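Local coordinates for acyl-coenzyme A oxidase acox-1.1 (Caenorhabditis elegans, PDB 5K3I), which oxidises fatty acyl-CoA thioesters to trans-2-enoyl-CoA with FAD and molecular oxygen, producing hydrogen peroxide in the first step of peroxisomal beta-oxidation, at residues 489-494 against 570-575; 478-483 against 586-591. The protein carries 1 engineered substitution. All coordinates share one frame; numbering follows the deposited sequence.

Contact 1. Residues 489-494 against 570-575. With ATP (adenosine-5'-triphosphate), chain N.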
loop_
_atom_site.group_PDB
_atom_site.type_symbol
_atom_site.label_atom_id
_atom_site.label_comp_id
_atom_site.label_asym_id
_atom_site.label_seq_id
_atom_site.Cartn_x
_atom_site.Cartn_y
_atom_site.Cartn_z
ATOM N N THR A 489 -6.574 10.518 31.380
ATOM C CA THR A 489 -5.329 11.155 31.823
ATOM C C THR A 489 -4.244 10.136 32.159
ATOM O O THR A 489 -3.063 10.413 31.941
ATOM C CB THR A 489 -5.564 12.081 33.020
ATOM O OG1 THR A 489 -6.038 11.322 34.140
ATOM C CG2 THR A 489 -6.564 13.167 32.673
ATOM N N GLU A 490 -4.607 8.961 32.689
ATOM C CA GLU A 490 -3.593 7.937 32.930
ATOM C C GLU A 490 -3.057 7.349 31.629
ATOM O O GLU A 490 -1.918 6.873 31.599
ATOM C CB GLU A 490 -4.134 6.815 33.821
ATOM C CG GLU A 490 -4.808 7.246 35.131
ATOM C CD GLU A 490 -3.995 8.212 35.973
ATOM O OE1 GLU A 490 -2.753 8.120 35.961
ATOM O OE2 GLU A 490 -4.613 9.042 36.681
ATOM N N TYR A 491 -3.857 7.335 30.557
ATOM C CA TYR A 491 -3.320 6.931 29.258
ATOM C C TYR A 491 -2.352 7.976 28.715
ATOM O O TYR A 491 -1.268 7.635 28.227
ATOM C CB TYR A 491 -4.443 6.683 28.244
ATOM C CG TYR A 491 -5.219 5.388 28.409
ATOM C CD1 TYR A 491 -6.313 5.308 29.259
ATOM C CD2 TYR A 491 -4.875 4.253 27.679
ATOM C CE1 TYR A 491 -7.030 4.131 29.402
ATOM C CE2 TYR A 491 -5.589 3.067 27.810
ATOM C CZ TYR A 491 -6.668 3.015 28.680
ATOM O OH TYR A 491 -7.395 1.857 28.831
ATOM N N ILE A 492 -2.732 9.256 28.787
ATOM C CA ILE A 492 -1.818 10.342 28.420
ATOM C C ILE A 492 -0.508 10.242 29.191
ATOM O O ILE A 492 0.580 10.345 28.613
ATOM C CB ILE A 492 -2.489 11.708 28.639
ATOM C CG1 ILE A 492 -3.540 11.980 27.565
ATOM C CG2 ILE A 492 -1.447 12.823 28.651
ATOM C CD1 ILE A 492 -4.469 13.138 27.911
ATOM N N LYS A 493 -0.592 10.084 30.516
ATOM C CA LYS A 493 0.620 9.947 31.319
ATOM C C LYS A 493 1.436 8.714 30.944
ATOM O O LYS A 493 2.664 8.734 31.060
ATOM C CB LYS A 493 0.283 9.953 32.810
ATOM C CG LYS A 493 -0.193 11.317 33.286
ATOM C CD LYS A 493 -0.232 11.441 34.796
ATOM C CE LYS A 493 -0.442 10.108 35.483
ATOM N NZ LYS A 493 -0.656 10.303 36.946
ATOM N N THR A 494 0.793 7.634 30.496
ATOM C CA THR A 494 1.567 6.473 30.062
ATOM C C THR A 494 2.269 6.757 28.737
ATOM O O THR A 494 3.457 6.448 28.575
ATOM C CB THR A 494 0.682 5.231 29.955
ATOM O OG1 THR A 494 0.194 4.888 31.256
ATOM C CG2 THR A 494 1.486 4.046 29.417
ATOM N N HIS A 570 -9.242 4.848 20.546
ATOM C CA HIS A 570 -7.937 5.330 20.118
ATOM C C HIS A 570 -6.838 4.992 21.123
ATOM O O HIS A 570 -5.858 4.326 20.777
ATOM C CB HIS A 570 -8.006 6.834 19.862
ATOM C CG HIS A 570 -6.768 7.394 19.229
ATOM N ND1 HIS A 570 -6.329 7.012 17.979
ATOM C CD2 HIS A 570 -5.884 8.317 19.673
ATOM C CE1 HIS A 570 -5.225 7.676 17.682
ATOM N NE2 HIS A 570 -4.933 8.474 18.694
ATOM N N VAL A 571 -6.975 5.441 22.375
ATOM C CA VAL A 571 -5.875 5.276 23.330
ATOM C C VAL A 571 -5.595 3.804 23.623
ATOM O O VAL A 571 -4.446 3.430 23.875
ATOM C CB VAL A 571 -6.144 6.070 24.628
ATOM C CG1 VAL A 571 -6.226 7.564 24.334
ATOM C CG2 VAL A 571 -7.398 5.582 25.307
ATOM N N ASN A 572 -6.610 2.937 23.566
ATOM C CA ASN A 572 -6.336 1.524 23.824
ATOM C C ASN A 572 -5.701 0.822 22.628
ATOM O O ASN A 572 -4.795 -0.001 22.808
ATOM C CB ASN A 572 -7.609 0.790 24.257
ATOM C CG ASN A 572 -8.053 1.169 25.663
ATOM O OD1 ASN A 572 -7.504 0.680 26.649
ATOM N ND2 ASN A 572 -9.077 2.004 25.755
ATOM N N TYR A 573 -6.144 1.139 21.408
ATOM C CA TYR A 573 -5.523 0.560 20.218
ATOM C C TYR A 573 -4.069 0.991 20.089
ATOM O O TYR A 573 -3.179 0.164 19.865
ATOM C CB TYR A 573 -6.310 0.960 18.967
ATOM C CG TYR A 573 -5.825 0.281 17.692
ATOM C CD1 TYR A 573 -6.267 -0.987 17.342
ATOM C CD2 TYR A 573 -4.924 0.908 16.844
ATOM C CE1 TYR A 573 -5.828 -1.608 16.181
ATOM C CE2 TYR A 573 -4.482 0.290 15.684
ATOM C CZ TYR A 573 -4.939 -0.961 15.358
ATOM O OH TYR A 573 -4.508 -1.582 14.212
ATOM N N GLU A 574 -3.810 2.291 20.241
ATOM C CA GLU A 574 -2.460 2.812 20.060
ATOM C C GLU A 574 -1.529 2.300 21.152
ATOM O O GLU A 574 -0.424 1.828 20.863
ATOM C CB GLU A 574 -2.491 4.338 20.025
ATOM C CG GLU A 574 -3.455 4.919 18.984
ATOM C CD GLU A 574 -3.118 4.524 17.553
ATOM O OE1 GLU A 574 -1.916 4.395 17.242
ATOM O OE2 GLU A 574 -4.059 4.362 16.742
ATOM N N LEU A 575 -1.943 2.427 22.421
ATOM C CA LEU A 575 -1.131 1.917 23.526
ATOM C C LEU A 575 -0.794 0.441 23.354
ATOM O O LEU A 575 0.343 0.022 23.609
ATOM C CB LEU A 575 -1.838 2.132 24.865
ATOM C CG LEU A 575 -1.083 1.625 26.090
ATOM C CD1 LEU A 575 0.368 2.080 26.063
ATOM C CD2 LEU A 575 -1.774 2.096 27.353
HETATM P PG ATP N . 0.221 -8.041 16.745
HETATM O O1G ATP N . -0.136 -9.299 17.499
HETATM O O2G ATP N . 1.699 -7.847 16.522
HETATM O O3G ATP N . -0.507 -6.808 17.220
HETATM P PB ATP N . -0.488 -7.102 14.198
HETATM O O1B ATP N . -0.188 -5.798 14.898
HETATM O O2B ATP N . 0.290 -7.483 12.965
HETATM O O3B ATP N . -0.363 -8.299 15.267
HETATM P PA ATP N . -3.177 -6.662 14.879
HETATM O O1A ATP N . -2.510 -5.847 15.959
HETATM O O2A ATP N . -4.008 -7.867 15.250
HETATM O O3A ATP N . -2.055 -7.130 13.823
HETATM O "O5'" ATP N . -4.088 -5.678 13.990
HETATM C "C5'" ATP N . -3.512 -4.539 13.354
HETATM C "C4'" ATP N . -4.065 -4.381 11.941
HETATM O "O4'" ATP N . -3.271 -5.126 11.014
HETATM C "C3'" ATP N . -5.496 -4.885 11.823
HETATM O "O3'" ATP N . -6.373 -3.800 11.508
HETATM C "C2'" ATP N . -5.493 -5.889 10.689
HETATM O "O2'" ATP N . -6.481 -5.540 9.715
HETATM C "C1'" ATP N . -4.103 -5.814 10.077
HETATM N N9 ATP N . -3.590 -7.184 9.822
HETATM C C8 ATP N . -3.079 -8.023 10.742
HETATM N N7 ATP N . -2.706 -9.199 10.175
HETATM C C5 ATP N . -2.983 -9.120 8.861
HETATM C C6 ATP N . -2.840 -10.009 7.683
HETATM N N6 ATP N . -2.313 -11.250 7.801
HETATM N N1 ATP N . -3.255 -9.537 6.486
HETATM C C2 ATP N . -3.780 -8.304 6.354
HETATM N N3 ATP N . -3.939 -7.448 7.378
HETATM C C4 ATP N . -3.566 -7.790 8.634
#
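Tyr491 reaches from helix 489-515 to helix 557-577 using both its hydroxyl and a face of its ring. Its polar end makes the one hydrogen bond between the segments: OH donates to Asn572 OD1 at 2.5 Å, a very short distance that should not be read as strength. Asn572 OD1 sits at the ring edge, near the ring plane, while the amide stands at 80° to that plane. Asn572 ND2 is bonded to the carbonyl of His568, so the two ends of the amide have different partners, consistent with its modelled orientation.

The apolar contacts gather around the same ring. With CG anti to the carbonyl carbon (chi1 -76°), the tyrosine presents one face to Val571, whose CG2 makes a CH-pi contact 3.8 Å from the ring centroid. Leu575 adds its CD2, 3.8 Å from Tyr491 CD2, and turns its other methyl, CD1, to within 4.0 Å of Thr494 CG2. Two helices of the C-terminal all-helical domain of the acyl-CoA oxidase fold are joined in this way. The axes of the two short segments come within 10.6 Å at an angle of 28°.

Other polar bonds stay within a helix or lead outward. Thr494 OG1 donates to Glu490 O at 2.9 Å, a carbonyl that also receives the threonine's backbone N. On helix 557-577, Glu574 forms salt bridges with Arg350 and Arg540. Tyr573 points to the ATP pocket, its OH 3.2 Å from ATP C5'; His342 of this chain and Tyr581 of the second subunit hydrogen-bond this nucleotide.

Contact 2. Residues 478-483 against 586-591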
loop_
_atom_site.group_PDB
_atom_site.type_symbol
_atom_site.label_atom_id
_atom_site.label_comp_id
_atom_site.label_asym_id
_atom_site.label_seq_id
_atom_site.Cartn_x
_atom_site.Cartn_y
_atom_site.Cartn_z
ATOM N N SER A 478 2.330 3.893 36.280
ATOM C CA SER A 478 1.156 3.930 35.384
ATOM C C SER A 478 -0.107 3.475 36.103
ATOM O O SER A 478 -0.154 2.353 36.621
ATOM C CB SER A 478 1.317 3.082 34.121
ATOM O OG SER A 478 0.097 2.973 33.418
ATOM N N LEU A 479 -1.145 4.307 36.111
ATOM C CA LEU A 479 -2.326 4.053 36.924
ATOM C C LEU A 479 -3.548 3.706 36.076
ATOM O O LEU A 479 -4.686 4.006 36.450
ATOM C CB LEU A 479 -2.597 5.272 37.801
ATOM C CG LEU A 479 -1.331 5.683 38.577
ATOM C CD1 LEU A 479 -1.497 7.035 39.243
ATOM C CD2 LEU A 479 -0.875 4.629 39.596
ATOM N N ILE A 480 -3.314 3.054 34.936
ATOM C CA ILE A 480 -4.406 2.512 34.142
ATOM C C ILE A 480 -4.994 1.332 34.896
ATOM O O ILE A 480 -4.257 0.440 35.339
ATOM C CB ILE A 480 -3.907 2.098 32.749
ATOM C CG1 ILE A 480 -3.541 3.331 31.913
ATOM C CG2 ILE A 480 -4.956 1.261 32.022
ATOM C CD1 ILE A 480 -2.733 3.010 30.680
ATOM N N ASP A 481 -6.323 1.326 35.055
ATOM C CA ASP A 481 -7.035 0.289 35.808
ATOM C C ASP A 481 -6.662 0.308 37.292
ATOM O O ASP A 481 -6.689 -0.728 37.966
ATOM C CB ASP A 481 -6.786 -1.099 35.207
ATOM C CG ASP A 481 -7.778 -2.139 35.682
ATOM O OD1 ASP A 481 -8.892 -1.749 36.104
ATOM O OD2 ASP A 481 -7.419 -3.341 35.641
ATOM N N ARG A 482 -6.315 1.482 37.826
ATOM C CA ARG A 482 -5.898 1.577 39.223
ATOM C C ARG A 482 -6.639 2.663 39.984
ATOM O O ARG A 482 -6.818 2.579 41.203
ATOM C CB ARG A 482 -4.408 1.905 39.306
ATOM C CG ARG A 482 -3.506 0.834 38.843
ATOM C CD ARG A 482 -3.488 -0.287 39.839
ATOM N NE ARG A 482 -2.819 -1.445 39.275
ATOM C CZ ARG A 482 -1.500 -1.577 39.220
ATOM N NH1 ARG A 482 -0.707 -0.625 39.696
ATOM N NH2 ARG A 482 -0.975 -2.664 38.683
ATOM N N VAL A 483 -7.016 3.706 39.259
ATOM C CA VAL A 483 -7.353 4.977 39.877
ATOM C C VAL A 483 -8.393 5.662 38.992
ATOM O O VAL A 483 -8.134 5.868 37.798
ATOM C CB VAL A 483 -6.037 5.753 40.105
ATOM C CG1 VAL A 483 -5.919 7.056 39.309
ATOM C CG2 VAL A 483 -5.722 5.886 41.607
ATOM N N GLY A 586 8.883 -2.396 33.280
ATOM C CA GLY A 586 7.787 -2.703 34.182
ATOM C C GLY A 586 6.807 -1.580 34.460
ATOM O O GLY A 586 6.016 -1.675 35.405
ATOM N N PHE A 587 6.870 -0.490 33.691
ATOM C CA PHE A 587 5.880 0.568 33.861
ATOM C C PHE A 587 4.469 -0.003 33.755
ATOM O O PHE A 587 3.624 0.274 34.599
ATOM C CB PHE A 587 6.102 1.698 32.846
ATOM C CG PHE A 587 5.431 3.002 33.227
ATOM C CD1 PHE A 587 5.915 3.771 34.284
ATOM C CD2 PHE A 587 4.337 3.471 32.517
ATOM C CE1 PHE A 587 5.300 4.976 34.633
ATOM C CE2 PHE A 587 3.733 4.686 32.854
ATOM C CZ PHE A 587 4.206 5.425 33.919
ATOM N N MET A 588 4.213 -0.862 32.775
ATOM C CA MET A 588 2.943 -1.576 32.705
ATOM C C MET A 588 3.124 -3.047 33.061
ATOM O O MET A 588 4.182 -3.641 32.818
ATOM C CB MET A 588 2.303 -1.480 31.320
ATOM C CG MET A 588 1.478 -0.243 31.066
ATOM S SD MET A 588 0.592 -0.473 29.515
ATOM C CE MET A 588 -1.109 -0.587 30.060
ATOM N N SER A 589 2.083 -3.626 33.653
ATOM C CA SER A 589 2.027 -5.047 33.961
ATOM C C SER A 589 1.185 -5.801 32.939
ATOM O O SER A 589 0.335 -5.226 32.256
ATOM C CB SER A 589 1.442 -5.276 35.360
ATOM O OG SER A 589 0.108 -4.796 35.448
ATOM N N SER A 590 1.442 -7.114 32.855
ATOM C CA SER A 590 0.587 -8.047 32.122
ATOM C C SER A 590 -0.889 -7.714 32.300
ATOM O O SER A 590 -1.648 -7.615 31.329
ATOM C CB SER A 590 0.857 -9.480 32.593
ATOM O OG SER A 590 1.732 -10.180 31.727
ATOM N N THR A 591 -1.294 -7.491 33.546
ATOM C CA THR A 591 -2.708 -7.390 33.863
ATOM C C THR A 591 -3.295 -6.108 33.294
ATOM O O THR A 591 -4.412 -6.112 32.766
ATOM C CB THR A 591 -2.883 -7.474 35.383
ATOM O OG1 THR A 591 -2.512 -8.791 35.820
ATOM C CG2 THR A 591 -4.332 -7.216 35.776
#
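Ser478 OG, the hydroxyl of a residue packed against Phe587, is paired with Thr494 OG1 in a probable hydrogen bond that ties the loop to helix 489-515. From here the loop runs into a type II beta turn over residues 479-482, with Asp481 at the positive-phi position and a weak Arg482 N to Leu479 O bond. Facing it is the N-terminal start of helix 590-616, where Ser589 is the N-cap. Its OG caps a backbone N in the first turn, and its own N is bonded to Gln592 OE1, the reciprocal pattern of a capping box. The other end of that amide, Gln592 NE2, reaches the carbonyls of Ser478 and Ile480, so one glutamine bridges both segments.

Direct packing has two centres. Phe587, its CG anti to the backbone N (chi1 -161°), lays one ring face over Ser478 N, which stands toward the rim, though the exact spacing of the pair is uncertain; the ring also stacks with His497. Were this ring replaced by an alanine, Ser478 would probably lose the aromatic face over its backbone N, and His497 its stacking partner. Farther along, the Met588 chain bends at its last torsion (chi3 112°) and brings CE to 4.0 Å from Ile480 CD1; both side chains also rest on Leu575.

Ser590 faces the dimer partner, with OG hydrogen-bonded to Glu584 O of the second subunit. At the more exposed margin, the Arg482 guanidinium approaches Ser589 obliquely, NH2 lying 4.0 Å from OG.

In the fold
Followed from the N terminus, the chain leaves helix 437-456 and reaches the loop 478-483, the first half of contact 2. It then enters helix 489-515, where contact 1 begins, passes through helix 520-553 and returns on helix 557-577 to complete contact 1 with 75 residues in between. After the short helix 579-583, residues 586-591 come back to the loop and finish contact 2, enclosing 102 residues. The smaller closure thus lies wholly within the larger one, and the two do not cross. Their centres are 11 Å apart, and Glu490 packs on Leu479 and Val483, so a helix pair, the loop preceding it and the start of helix 590-616 form one continuous region.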